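Local coordinates for protein D-mandelate dehydrogenase (Rhodotorula graminis, PDB 2W2K) that probably catalyses the NAD-dependent interconversion of D-mandelate and its 2-keto acid, at residues A13-L19 and F313-R318; L19-F23 and T320-I324; Y67-A71 and D92-L96; L126-L131 and A158-H164; T234-I238 and P259-Q263. All coordinates share one frame. Numbering follows the deposited sequence.

Interaction 1: residues A13-L19 and F313-R318; sequences ARHLDDL and FHEFER
His15 lays its CB over one face of the His314 imidazole, a CH-pi contact of 3.9 Å from His15 CB to the ring centroid. Its own ring (chi1 m) reaches on to Phe313, with His15 CE1 3.5 Å from Phe313 CB. The three residues form an aromatic cluster. The CA atoms of His15 and His314 are 6.0 Å apart. Residues 313-318 are helical; 13-16 are loop, and Leu16 is the N-cap of helix 17-26. The loop folds round the carboxylate of Glu317 (chi1 m, chi2 t). Arg14 N gives a hydrogen bond to Glu317 OE2 at 2.8 Å. His15 N and Leu16 N both hydrogen-bond to Glu317 OE1, at 3.0 and 2.9 Å. This ties the loop after strand 5-8, in the N-terminal parallel sheet, to helix 310-330, which returns to that domain from the NAD-binding side. A weak hydrogen bond runs from His15 ND1 to Glu317 OE2 at 3.4 Å. Leu16 (chi1 m, chi2 t) lies on the helix backbone by van der Waals contact, its CD1 3.6 Å from both His314 O and Arg318 N.

Interaction 2: residues L19-F23 and T320-I324; sequences LWSDF and TMTNI
Met321 is the bump of this helix pair. Its side chain (chi1 m, chi2 t, chi3 -113°, between wells) leaves helix 310-330 and enters a hollow on helix 17-26 formed by Leu19, Trp20 and Phe23. Both segments are helical throughout. Their local axes come within 10.8 Å and cross at 33°, running in roughly the same direction. The nearest CA atoms are those of Phe23 and Met321, 7.0 Å apart. The sulfur sits deep in the hollow: Met321 SD is 3.7 Å from Leu19 O, 3.7 Å from Trp20 N and 4.0 Å from Leu19 CG. It also makes two Met-aromatic contacts. Met321 SD lies at the edge of the Trp20 ring, 3.9 Å from Trp20 CE3, and 5.1 Å obliquely from the Phe23 ring centroid. This is the packing of two helices against one face of the N-terminal parallel alpha/beta sheet, where the side chains of Phe23, Met321 and Ile324 all touch Ile56 of strand 54-57. Phe23 (chi1 t) fills the gap between Met321 and Ile324, with the edge of its ring turned to the other helix. Phe23 CD1 is 3.9 Å from Met321 CB, Phe23 CE1 is 3.6 Å from Met321 O, and Phe23 CZ is 4.0 Å from Ile324 CG2. Leu19 (chi1 t, chi2 p) borders the hollow. No hydrogen bond joins the two segments.

Interaction 3: residues Y67-A71 and D92-L96; sequences YPWNA and DWLDL
Two loop segments run side by side; their touching parts point 12° apart and share a single beta bridge. Trp69 pairs with Leu94, CA to CA 4.9 Å. Trp69 N donates to Trp93 O at 2.9 Å, and Asp95 N donates to Trp69 O at 3.0 Å. Both backbone polar atoms of Trp69, the centre of an inverse gamma turn, are thus satisfied across the contact. The peptide bond before Pro68 is cis. Trp93 (chi1 p) stacks offset on Tyr67 (chi1 m): the Tyr67 ring and the Trp93 five-membered ring lie 4.0 Å apart between centroids, with planes at 4°. Trp93 also turns its edge to the face of Trp69 (chi1 m) in an offset edge-to-face pair. The Trp69 five-membered and Trp93 six-membered ring centroids are 5.4 Å apart, with planes at 67°. The three rings form an aromatic cluster. Tyr67 OH and Trp93 NE1 are 3.4 Å apart but not hydrogen-bonded. Tyr67 OH is hydrogen-bonded to Lys57 instead, and Trp69 NE1 to Ser66. A water accepts from Ala71 N at 3.1 Å and donates to Asp95 OD2 at 2.6 Å. Asn70 and Asp95 are N-caps: Asn70 OD1 takes the NH of Leu73, and Asp95 OD1 that of Ala98. The two loops follow neighbouring parallel strands 54-57 and 83-86 of the N-terminal five-stranded sheet and lead into helices 71-74 and 96-101.

Interaction 4: residues L126-L131 and A158-H164; sequences LSVFRL and AHNPRGH
Leu126, on helix 114-130, makes a light contact, with its CD2 4.4 Å from Pro161 CG. One turn on, Phe129 fills the centre. Its chi1 is -91°, between wells, and the ring lies against the loop. Pro161 CA sits over its face, 4.0 Å from the ring centroid, and Phe129 CD1 is 3.8 Å from Pro161 CG. Phe129 CE2 lies over the face of the His164 ring, 4.0 Å from His164 CG. Phe129 O accepts from His159 N at 3.1 Å and has a CA-H...O contact with Ala158 CA at 3.5 Å. The loop is the lead-in to strand 165-169, the first strand of the Rossmann-type NAD-binding domain. It is extended from Ala158 to Asn160, then makes a type II turn from Pro161 to His164 with Gly163 at positive phi. Arg130 (chi1, chi2 and chi3 all m) brings its CD to 3.4 Å from His159 O. A water accepts from Arg130 NH1 at 2.8 Å and donates to Asn160 OD1 at 2.7 Å. The Arg130 guanidinium is also hydrogen-bonded to Ala116 O and Gly306 O of the neighbouring subunit. Leu131, with positive phi, ends the helix and brings its CD1 to 4.3 Å from Ala158 N.

Interaction 5: residues T234-I238 and P259-Q263; sequences THHLI and PVISQ
Pro259 opens this pairing of two loops in the Rossmann-type NAD-binding domain, following adjacent strands 223-226 and 250-254. Pro259 O accepts from His236 N at 3.0 Å, and Pro259 CB is 3.8 Å from His235 CD2. Facing it, 234-237 forms a type II turn with His236 at positive phi. Val260 (chi1 t), at the end of a 3-10 turn, accepts at its O from Ile238 N, 3.1 Å away. Its CA makes a CA-H...O contact with Thr234 O at 3.6 Å, and its CG1 lies 4.1 Å from Leu237 CB. The Val260 side chain is about 4 Å from that of Val228, which binds NAD(+) in the cofactor-bound enzyme; no cofactor is present in this chain. Ile261 bridges with Ile238, CA to CA 4.8 Å, and its CG1 is 3.9 Å from Ile238 CB. Ser262 N donates to Ile238 O at 3.1 Å. Ser262 is also the N-cap of helix 263-271. His236 NE2 is hydrogen-bonded to Glu284, and Ser262 CB sits over the His236 ring, 3.8 Å from its centroid.

In the fold
Interactions 1 and 2 are neighbours, with centres 8 Å apart. They share Leu19 and both join helix 17-26 to helix 310-330. Some 290 residues separate their segments, so they close nearly the whole chain and bring its last long helix back onto the N-terminal five-stranded sheet. The other three are nested inside that loop, in series along the chain. Interaction 3 lies on the same N-terminal sheet domain, about 24 Å from interaction 2 between centres. Interactions 4 and 5 belong to the seven-stranded NAD-binding domain, 24 Å apart between centres. Interactions 2 and 4 are the most distant, at 44 Å. Interaction 1, like interaction 4, touches the other subunit, and like interaction 5 it lies near the cofactor site.

Interaction 1: residues A13-L19 and F313-R318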
# COMPACT_ATOMS: atom_id res chain seq x y z
N ALA B 13 7.55 -13.93 28.23
CA ALA B 13 6.59 -13.01 27.57
C ALA B 13 7.13 -11.57 27.44
O ALA B 13 7.90 -11.12 28.29
CB ALA B 13 5.21 -13.04 28.31
N ARG B 14 6.73 -10.87 26.38
CA ARG B 14 7.14 -9.46 26.16
C ARG B 14 5.98 -8.45 26.14
O ARG B 14 6.22 -7.23 26.21
CB ARG B 14 7.92 -9.32 24.83
CG ARG B 14 9.28 -10.00 24.79
CD ARG B 14 9.78 -10.16 23.33
NE ARG B 14 10.96 -11.02 23.24
CZ ARG B 14 11.22 -11.84 22.23
NH1 ARG B 14 10.40 -11.93 21.19
NH2 ARG B 14 12.32 -12.59 22.25
N HIS B 15 4.74 -8.92 26.03
CA HIS B 15 3.60 -8.03 25.75
C HIS B 15 2.52 -8.09 26.83
O HIS B 15 2.05 -7.04 27.30
CB HIS B 15 3.02 -8.29 24.34
CG HIS B 15 4.04 -8.11 23.24
ND1 HIS B 15 4.68 -9.17 22.64
CD2 HIS B 15 4.55 -6.99 22.68
CE1 HIS B 15 5.55 -8.71 21.75
NE2 HIS B 15 5.48 -7.39 21.75
N LEU B 16 2.14 -9.30 27.24
CA LEU B 16 1.01 -9.50 28.15
C LEU B 16 1.49 -9.79 29.58
O LEU B 16 1.41 -10.93 30.05
CB LEU B 16 0.11 -10.63 27.65
CG LEU B 16 -0.57 -10.43 26.28
CD1 LEU B 16 -1.58 -11.55 26.02
CD2 LEU B 16 -1.26 -9.07 26.17
N ASP B 17 1.97 -8.76 30.26
CA ASP B 17 2.62 -8.94 31.57
C ASP B 17 1.69 -9.53 32.65
O ASP B 17 2.09 -10.46 33.36
CB ASP B 17 3.25 -7.62 32.06
CG ASP B 17 4.33 -7.07 31.11
OD1 ASP B 17 5.23 -7.83 30.68
OD2 ASP B 17 4.28 -5.87 30.79
N ASP B 18 0.45 -9.01 32.76
CA ASP B 18 -0.57 -9.56 33.70
C ASP B 18 -0.95 -11.04 33.46
O ASP B 18 -1.00 -11.84 34.40
CB ASP B 18 -1.86 -8.71 33.69
CG ASP B 18 -1.67 -7.29 34.26
OD1 ASP B 18 -0.73 -7.04 35.03
OD2 ASP B 18 -2.50 -6.42 33.93
N LEU B 19 -1.21 -11.40 32.20
CA LEU B 19 -1.52 -12.80 31.86
C LEU B 19 -0.32 -13.72 32.12
O LEU B 19 -0.51 -14.84 32.61
CB LEU B 19 -2.00 -12.94 30.41
CG LEU B 19 -2.79 -14.22 30.06
CD1 LEU B 19 -4.11 -14.32 30.86
CD2 LEU B 19 -3.06 -14.31 28.53
N PHE B 313 1.64 -10.26 17.78
CA PHE B 313 2.43 -10.83 18.89
C PHE B 313 1.60 -10.89 20.18
O PHE B 313 1.72 -11.86 20.96
CB PHE B 313 3.74 -10.03 19.12
CG PHE B 313 4.63 -9.89 17.89
CD1 PHE B 313 4.66 -10.86 16.89
CD2 PHE B 313 5.47 -8.77 17.77
CE1 PHE B 313 5.50 -10.70 15.76
CE2 PHE B 313 6.31 -8.61 16.65
CZ PHE B 313 6.33 -9.58 15.66
N HIS B 314 0.77 -9.87 20.43
CA HIS B 314 -0.20 -9.90 21.56
C HIS B 314 -1.09 -11.16 21.47
O HIS B 314 -1.32 -11.87 22.47
CB HIS B 314 -1.11 -8.65 21.55
CG HIS B 314 -0.53 -7.44 22.23
ND1 HIS B 314 0.73 -6.95 21.95
CD2 HIS B 314 -1.05 -6.62 23.17
CE1 HIS B 314 0.96 -5.88 22.70
NE2 HIS B 314 -0.11 -5.66 23.44
N GLU B 315 -1.61 -11.43 20.26
CA GLU B 315 -2.47 -12.59 20.07
C GLU B 315 -1.72 -13.96 20.16
O GLU B 315 -2.30 -14.94 20.67
CB GLU B 315 -3.37 -12.43 18.83
CG GLU B 315 -4.45 -13.51 18.65
CD GLU B 315 -5.70 -13.35 19.56
OE1 GLU B 315 -5.75 -12.48 20.47
OE2 GLU B 315 -6.64 -14.16 19.34
N PHE B 316 -0.46 -14.02 19.69
CA PHE B 316 0.40 -15.23 19.90
C PHE B 316 0.51 -15.55 21.42
O PHE B 316 0.33 -16.70 21.84
CB PHE B 316 1.84 -15.08 19.32
CG PHE B 316 1.95 -15.13 17.81
CD1 PHE B 316 0.91 -15.62 17.00
CD2 PHE B 316 3.12 -14.68 17.19
CE1 PHE B 316 1.06 -15.63 15.56
CE2 PHE B 316 3.27 -14.70 15.79
CZ PHE B 316 2.23 -15.19 14.98
N GLU B 317 0.86 -14.53 22.23
CA GLU B 317 0.96 -14.71 23.70
C GLU B 317 -0.38 -15.10 24.34
O GLU B 317 -0.41 -16.03 25.16
CB GLU B 317 1.55 -13.43 24.36
CG GLU B 317 3.03 -13.22 23.94
CD GLU B 317 3.80 -12.17 24.77
OE1 GLU B 317 3.21 -11.52 25.66
OE2 GLU B 317 5.02 -12.01 24.48
N ARG B 318 -1.48 -14.44 23.95
CA ARG B 318 -2.82 -14.80 24.50
C ARG B 318 -3.25 -16.24 24.14
O ARG B 318 -3.70 -16.99 25.01
CB ARG B 318 -3.93 -13.81 24.05
CG ARG B 318 -5.32 -14.05 24.78
CD ARG B 318 -6.45 -13.20 24.15
NE ARG B 318 -6.90 -13.73 22.86
CZ ARG B 318 -7.80 -14.71 22.71
NH1 ARG B 318 -8.37 -15.31 23.76
NH2 ARG B 318 -8.14 -15.11 21.49

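Interaction 2: residues L19-F23 and T320-I324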
# COMPACT_ATOMS: atom_id res chain seq x y z
N LEU B 19 -1.21 -11.40 32.20
CA LEU B 19 -1.52 -12.80 31.86
C LEU B 19 -0.32 -13.72 32.12
O LEU B 19 -0.51 -14.84 32.61
CB LEU B 19 -2.00 -12.94 30.41
CG LEU B 19 -2.79 -14.22 30.06
CD1 LEU B 19 -4.11 -14.32 30.86
CD2 LEU B 19 -3.06 -14.31 28.53
N TRP B 20 0.90 -13.26 31.84
CA TRP B 20 2.13 -14.03 32.15
C TRP B 20 2.38 -14.24 33.66
O TRP B 20 2.84 -15.32 34.07
CB TRP B 20 3.37 -13.43 31.43
CG TRP B 20 4.74 -14.20 31.54
CD1 TRP B 20 5.92 -13.70 32.02
CD2 TRP B 20 5.03 -15.55 31.09
NE1 TRP B 20 6.93 -14.66 31.93
CE2 TRP B 20 6.41 -15.80 31.37
CE3 TRP B 20 4.27 -16.57 30.50
CZ2 TRP B 20 7.02 -17.03 31.08
CZ3 TRP B 20 4.90 -17.81 30.21
CH2 TRP B 20 6.25 -18.02 30.49
N SER B 21 2.12 -13.22 34.48
CA SER B 21 2.22 -13.38 35.94
C SER B 21 1.21 -14.41 36.47
O SER B 21 1.57 -15.26 37.31
CB SER B 21 2.08 -12.03 36.67
OG SER B 21 3.19 -11.19 36.37
N ASP B 22 -0.03 -14.35 35.96
CA ASP B 22 -1.08 -15.37 36.23
C ASP B 22 -0.63 -16.79 35.87
O ASP B 22 -0.83 -17.76 36.65
CB ASP B 22 -2.39 -14.98 35.50
CG ASP B 22 -3.54 -15.94 35.77
OD1 ASP B 22 -4.05 -15.97 36.92
OD2 ASP B 22 -3.96 -16.66 34.83
N PHE B 23 -0.01 -16.91 34.70
CA PHE B 23 0.47 -18.21 34.16
C PHE B 23 1.53 -18.79 35.10
O PHE B 23 1.49 -19.99 35.41
CB PHE B 23 1.04 -18.03 32.72
CG PHE B 23 1.17 -19.34 31.93
CD1 PHE B 23 0.07 -19.88 31.27
CD2 PHE B 23 2.41 -20.01 31.84
CE1 PHE B 23 0.18 -21.06 30.53
CE2 PHE B 23 2.53 -21.23 31.07
CZ PHE B 23 1.40 -21.75 30.43
N THR B 320 -1.36 -18.97 23.09
CA THR B 320 -0.49 -20.02 23.70
C THR B 320 -0.81 -20.25 25.18
O THR B 320 -0.99 -21.40 25.61
CB THR B 320 1.03 -19.75 23.49
OG1 THR B 320 1.39 -18.44 23.97
CG2 THR B 320 1.42 -19.91 21.97
N MET B 321 -0.89 -19.16 25.96
CA MET B 321 -1.17 -19.25 27.42
C MET B 321 -2.58 -19.80 27.70
O MET B 321 -2.74 -20.71 28.52
CB MET B 321 -0.97 -17.90 28.11
CG MET B 321 0.49 -17.40 28.17
SD MET B 321 0.69 -15.92 29.23
CE MET B 321 1.14 -14.66 28.04
N THR B 322 -3.59 -19.26 26.99
CA THR B 322 -4.99 -19.68 27.15
C THR B 322 -5.24 -21.14 26.75
O THR B 322 -5.97 -21.86 27.44
CB THR B 322 -5.98 -18.70 26.40
OG1 THR B 322 -5.80 -17.35 26.89
CG2 THR B 322 -7.44 -19.11 26.59
N ASN B 323 -4.63 -21.57 25.64
CA ASN B 323 -4.72 -22.98 25.22
C ASN B 323 -4.28 -23.96 26.32
O ASN B 323 -5.01 -24.94 26.65
CB ASN B 323 -3.90 -23.21 23.94
CG ASN B 323 -4.70 -22.93 22.63
OD1 ASN B 323 -4.18 -22.34 21.67
ND2 ASN B 323 -5.94 -23.38 22.60
N ILE B 324 -3.12 -23.71 26.92
CA ILE B 324 -2.57 -24.61 27.96
C ILE B 324 -3.42 -24.58 29.27
O ILE B 324 -3.68 -25.63 29.90
CB ILE B 324 -1.05 -24.32 28.19
CG1 ILE B 324 -0.23 -24.72 26.94
CG2 ILE B 324 -0.52 -25.06 29.43
CD1 ILE B 324 1.21 -24.15 26.94

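Interaction 3: residues Y67-A71 and D92-L96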
# COMPACT_ATOMS: atom_id res chain seq x y z
N TYR B 67 15.67 -26.79 16.86
CA TYR B 67 15.18 -27.39 15.61
C TYR B 67 16.21 -28.40 15.01
O TYR B 67 17.42 -28.22 15.18
CB TYR B 67 14.87 -26.33 14.54
CG TYR B 67 13.79 -25.28 14.79
CD1 TYR B 67 12.91 -25.34 15.89
CD2 TYR B 67 13.65 -24.20 13.90
CE1 TYR B 67 11.91 -24.32 16.08
CE2 TYR B 67 12.69 -23.21 14.08
CZ TYR B 67 11.83 -23.27 15.18
OH TYR B 67 10.89 -22.27 15.32
N PRO B 68 15.72 -29.44 14.31
CA PRO B 68 14.31 -29.81 14.10
C PRO B 68 13.75 -30.61 15.28
O PRO B 68 14.52 -31.27 16.01
CB PRO B 68 14.37 -30.71 12.86
CG PRO B 68 15.71 -31.41 12.98
CD PRO B 68 16.63 -30.37 13.60
N TRP B 69 12.43 -30.53 15.46
CA TRP B 69 11.68 -31.46 16.32
C TRP B 69 11.39 -32.73 15.49
O TRP B 69 10.26 -32.98 15.05
CB TRP B 69 10.42 -30.77 16.93
CG TRP B 69 10.77 -29.85 18.11
CD1 TRP B 69 11.52 -28.69 18.06
CD2 TRP B 69 10.42 -30.03 19.50
NE1 TRP B 69 11.65 -28.15 19.32
CE2 TRP B 69 10.99 -28.95 20.22
CE3 TRP B 69 9.70 -31.01 20.21
CZ2 TRP B 69 10.86 -28.82 21.62
CZ3 TRP B 69 9.55 -30.87 21.61
CH2 TRP B 69 10.14 -29.78 22.29
N ASN B 70 12.46 -33.50 15.26
CA ASN B 70 12.36 -34.76 14.50
C ASN B 70 11.96 -35.96 15.37
O ASN B 70 11.82 -35.83 16.61
CB ASN B 70 13.67 -35.05 13.70
CG ASN B 70 14.93 -35.15 14.57
OD1 ASN B 70 14.88 -35.17 15.80
ND2 ASN B 70 16.09 -35.24 13.91
N ALA B 71 11.77 -37.11 14.74
CA ALA B 71 11.45 -38.37 15.46
C ALA B 71 12.45 -38.71 16.60
O ALA B 71 12.01 -39.16 17.68
CB ALA B 71 11.35 -39.54 14.47
N ASP B 92 7.56 -26.04 9.28
CA ASP B 92 8.46 -26.98 8.62
C ASP B 92 9.38 -27.72 9.61
O ASP B 92 9.99 -28.71 9.24
CB ASP B 92 9.30 -26.26 7.57
N TRP B 93 9.49 -27.22 10.84
CA TRP B 93 10.44 -27.77 11.84
C TRP B 93 9.89 -28.93 12.71
O TRP B 93 10.65 -29.53 13.47
CB TRP B 93 10.96 -26.64 12.76
CG TRP B 93 9.89 -25.77 13.36
CD1 TRP B 93 9.42 -24.57 12.85
CD2 TRP B 93 9.16 -25.99 14.58
NE1 TRP B 93 8.45 -24.05 13.66
CE2 TRP B 93 8.26 -24.89 14.73
CE3 TRP B 93 9.17 -27.00 15.56
CZ2 TRP B 93 7.37 -24.78 15.82
CZ3 TRP B 93 8.28 -26.88 16.67
CH2 TRP B 93 7.40 -25.78 16.78
N LEU B 94 8.60 -29.25 12.58
CA LEU B 94 7.94 -30.24 13.47
C LEU B 94 7.43 -31.50 12.76
O LEU B 94 6.69 -31.40 11.76
CB LEU B 94 6.77 -29.58 14.22
CG LEU B 94 5.91 -30.44 15.18
CD1 LEU B 94 6.69 -30.80 16.43
CD2 LEU B 94 4.63 -29.69 15.58
N ASP B 95 7.79 -32.68 13.30
CA ASP B 95 7.25 -33.97 12.85
C ASP B 95 5.95 -34.21 13.65
O ASP B 95 5.96 -34.86 14.72
CB ASP B 95 8.27 -35.12 13.03
CG ASP B 95 7.80 -36.47 12.45
OD1 ASP B 95 6.57 -36.67 12.27
OD2 ASP B 95 8.66 -37.36 12.21
N LEU B 96 4.85 -33.65 13.14
CA LEU B 96 3.56 -33.69 13.86
C LEU B 96 2.99 -35.10 14.06
O LEU B 96 2.39 -35.41 15.11
CB LEU B 96 2.52 -32.77 13.18
CG LEU B 96 1.12 -32.62 13.82
CD1 LEU B 96 1.19 -32.12 15.30
CD2 LEU B 96 0.25 -31.69 12.97
O HOH W 1 11.11 -36.52 11.74

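Interaction 4: residues L126-L131 and A158-H164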
# COMPACT_ATOMS: atom_id res chain seq x y z
N LEU B 126 -0.62 -2.79 -4.53
CA LEU B 126 -0.43 -1.38 -4.87
C LEU B 126 0.96 -1.14 -5.51
O LEU B 126 1.05 -0.49 -6.56
CB LEU B 126 -0.66 -0.47 -3.64
CG LEU B 126 -2.12 -0.32 -3.17
CD1 LEU B 126 -2.23 0.09 -1.67
CD2 LEU B 126 -2.93 0.65 -4.05
N SER B 127 2.02 -1.69 -4.91
CA SER B 127 3.38 -1.54 -5.48
C SER B 127 3.53 -2.01 -6.95
O SER B 127 4.13 -1.29 -7.77
CB SER B 127 4.45 -2.21 -4.58
OG SER B 127 5.76 -1.88 -5.02
N VAL B 128 3.00 -3.18 -7.28
CA VAL B 128 3.17 -3.76 -8.63
C VAL B 128 2.33 -3.05 -9.71
O VAL B 128 2.72 -3.03 -10.89
CB VAL B 128 2.98 -5.33 -8.68
CG1 VAL B 128 4.03 -6.06 -7.77
CG2 VAL B 128 1.55 -5.78 -8.32
N PHE B 129 1.18 -2.48 -9.31
CA PHE B 129 0.34 -1.71 -10.25
C PHE B 129 0.94 -0.30 -10.52
O PHE B 129 0.86 0.19 -11.66
CB PHE B 129 -1.12 -1.58 -9.75
CG PHE B 129 -2.05 -2.69 -10.23
CD1 PHE B 129 -2.39 -3.76 -9.39
CD2 PHE B 129 -2.63 -2.64 -11.52
CE1 PHE B 129 -3.26 -4.79 -9.82
CE2 PHE B 129 -3.49 -3.66 -11.98
CZ PHE B 129 -3.81 -4.74 -11.13
N ARG B 130 1.56 0.30 -9.51
CA ARG B 130 2.01 1.72 -9.54
C ARG B 130 3.52 1.93 -9.82
O ARG B 130 3.97 3.07 -10.06
CB ARG B 130 1.59 2.40 -8.21
CG ARG B 130 0.03 2.36 -7.98
CD ARG B 130 -0.80 3.06 -9.16
NE ARG B 130 -0.39 4.47 -9.22
CZ ARG B 130 -0.90 5.45 -8.48
NH1 ARG B 130 -1.95 5.23 -7.67
NH2 ARG B 130 -0.34 6.67 -8.55
N LEU B 131 4.28 0.82 -9.83
CA LEU B 131 5.76 0.83 -9.96
C LEU B 131 6.44 1.69 -8.86
O LEU B 131 7.40 2.43 -9.12
CB LEU B 131 6.20 1.22 -11.41
CG LEU B 131 5.45 0.43 -12.51
CD1 LEU B 131 5.77 0.97 -13.91
CD2 LEU B 131 5.73 -1.08 -12.40
N ALA B 158 2.16 2.59 -15.54
CA ALA B 158 1.38 2.49 -14.29
C ALA B 158 -0.16 2.50 -14.53
O ALA B 158 -0.66 3.27 -15.38
CB ALA B 158 1.80 3.60 -13.31
N HIS B 159 -0.90 1.68 -13.76
CA HIS B 159 -2.38 1.57 -13.83
C HIS B 159 -3.08 1.61 -12.45
O HIS B 159 -2.48 1.15 -11.46
CB HIS B 159 -2.77 0.25 -14.53
CG HIS B 159 -2.89 0.37 -16.03
ND1 HIS B 159 -1.93 -0.11 -16.89
CD2 HIS B 159 -3.86 0.90 -16.81
CE1 HIS B 159 -2.29 0.13 -18.14
NE2 HIS B 159 -3.46 0.74 -18.12
N ASN B 160 -4.32 2.14 -12.35
CA ASN B 160 -5.13 1.92 -11.11
C ASN B 160 -5.58 0.45 -11.01
O ASN B 160 -5.98 -0.14 -12.03
CB ASN B 160 -6.40 2.81 -11.06
CG ASN B 160 -6.09 4.31 -10.99
OD1 ASN B 160 -5.10 4.73 -10.38
ND2 ASN B 160 -6.96 5.12 -11.60
N PRO B 161 -5.47 -0.17 -9.80
CA PRO B 161 -6.09 -1.51 -9.64
C PRO B 161 -7.60 -1.55 -10.02
O PRO B 161 -8.09 -2.59 -10.54
CB PRO B 161 -5.87 -1.82 -8.13
CG PRO B 161 -4.58 -1.04 -7.78
CD PRO B 161 -4.77 0.27 -8.57
N ARG B 162 -8.31 -0.43 -9.80
CA ARG B 162 -9.77 -0.33 -10.05
C ARG B 162 -10.15 -0.92 -11.41
O ARG B 162 -9.58 -0.53 -12.44
CB ARG B 162 -10.25 1.14 -9.95
CG ARG B 162 -11.78 1.30 -10.05
CD ARG B 162 -12.18 2.75 -9.77
NE ARG B 162 -13.58 3.01 -10.09
N GLY B 163 -11.13 -1.83 -11.40
CA GLY B 163 -11.72 -2.43 -12.62
C GLY B 163 -10.92 -3.56 -13.24
O GLY B 163 -11.38 -4.20 -14.20
N HIS B 164 -9.72 -3.83 -12.70
CA HIS B 164 -8.88 -4.96 -13.15
C HIS B 164 -9.18 -6.21 -12.32
O HIS B 164 -9.75 -6.11 -11.23
CB HIS B 164 -7.38 -4.62 -13.08
CG HIS B 164 -6.96 -3.53 -14.03
ND1 HIS B 164 -7.00 -2.20 -13.70
CD2 HIS B 164 -6.45 -3.59 -15.29
CE1 HIS B 164 -6.57 -1.47 -14.72
NE2 HIS B 164 -6.24 -2.30 -15.70
O HOH W 2 -4.11 3.49 -8.15

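Interaction 5: residues T234-I238 and P259-Q263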
# COMPACT_ATOMS: atom_id res chain seq x y z
N THR B 234 2.04 -28.46 -3.03
CA THR B 234 2.14 -27.05 -3.47
C THR B 234 3.60 -26.55 -3.74
O THR B 234 3.81 -25.35 -4.00
CB THR B 234 1.34 -26.07 -2.54
OG1 THR B 234 1.86 -26.12 -1.20
CG2 THR B 234 -0.16 -26.46 -2.50
N HIS B 235 4.59 -27.45 -3.68
CA HIS B 235 5.97 -27.09 -4.10
C HIS B 235 6.05 -26.81 -5.61
O HIS B 235 5.67 -27.65 -6.42
CB HIS B 235 6.98 -28.19 -3.71
CG HIS B 235 8.41 -27.84 -4.02
ND1 HIS B 235 9.03 -28.21 -5.19
CD2 HIS B 235 9.35 -27.17 -3.30
CE1 HIS B 235 10.28 -27.77 -5.20
NE2 HIS B 235 10.50 -27.15 -4.05
N HIS B 236 6.53 -25.62 -6.00
CA HIS B 236 6.53 -25.19 -7.39
C HIS B 236 5.12 -25.28 -8.05
O HIS B 236 5.00 -25.59 -9.26
CB HIS B 236 7.60 -25.95 -8.22
CG HIS B 236 9.02 -25.55 -7.91
ND1 HIS B 236 10.09 -26.03 -8.64
CD2 HIS B 236 9.55 -24.73 -6.97
CE1 HIS B 236 11.22 -25.53 -8.16
NE2 HIS B 236 10.91 -24.73 -7.15
N LEU B 237 4.06 -25.00 -7.27
CA LEU B 237 2.69 -24.87 -7.80
C LEU B 237 2.64 -23.88 -8.96
O LEU B 237 1.95 -24.13 -9.97
CB LEU B 237 1.68 -24.43 -6.70
CG LEU B 237 0.17 -24.49 -6.99
CD1 LEU B 237 -0.29 -25.96 -7.15
CD2 LEU B 237 -0.69 -23.76 -5.92
N ILE B 238 3.35 -22.75 -8.82
CA ILE B 238 3.43 -21.72 -9.85
C ILE B 238 4.75 -21.92 -10.60
O ILE B 238 5.83 -21.68 -10.05
CB ILE B 238 3.35 -20.27 -9.25
CG1 ILE B 238 2.09 -20.07 -8.37
CG2 ILE B 238 3.35 -19.22 -10.37
CD1 ILE B 238 0.78 -20.59 -8.96
N PRO B 259 9.07 -21.34 -1.66
CA PRO B 259 9.08 -22.37 -2.72
C PRO B 259 7.74 -22.64 -3.45
O PRO B 259 7.73 -23.48 -4.35
CB PRO B 259 9.55 -23.64 -2.00
CG PRO B 259 10.29 -23.11 -0.75
CD PRO B 259 9.38 -21.95 -0.35
N VAL B 260 6.65 -21.97 -3.07
CA VAL B 260 5.38 -22.13 -3.83
C VAL B 260 5.53 -21.64 -5.30
O VAL B 260 4.91 -22.21 -6.23
CB VAL B 260 4.15 -21.54 -3.09
CG1 VAL B 260 2.86 -21.67 -3.95
CG2 VAL B 260 3.95 -22.21 -1.73
N ILE B 261 6.40 -20.64 -5.49
CA ILE B 261 6.78 -20.14 -6.85
C ILE B 261 8.22 -20.53 -7.22
O ILE B 261 9.14 -20.28 -6.44
CB ILE B 261 6.66 -18.60 -6.96
CG1 ILE B 261 5.24 -18.12 -6.57
CG2 ILE B 261 7.01 -18.14 -8.40
CD1 ILE B 261 5.01 -16.56 -6.69
N SER B 262 8.41 -21.11 -8.41
CA SER B 262 9.77 -21.46 -8.89
C SER B 262 10.58 -20.17 -9.21
O SER B 262 10.20 -19.40 -10.11
CB SER B 262 9.66 -22.36 -10.13
OG SER B 262 10.91 -22.34 -10.85
N GLN B 263 11.66 -19.94 -8.47
CA GLN B 263 12.49 -18.74 -8.68
C GLN B 263 13.00 -18.60 -10.13
O GLN B 263 12.88 -17.53 -10.74
CB GLN B 263 13.64 -18.69 -7.66
CG GLN B 263 14.63 -17.50 -7.81
CD GLN B 263 15.53 -17.37 -6.60
OE1 GLN B 263 15.05 -17.15 -5.48
NE2 GLN B 263 16.84 -17.52 -6.80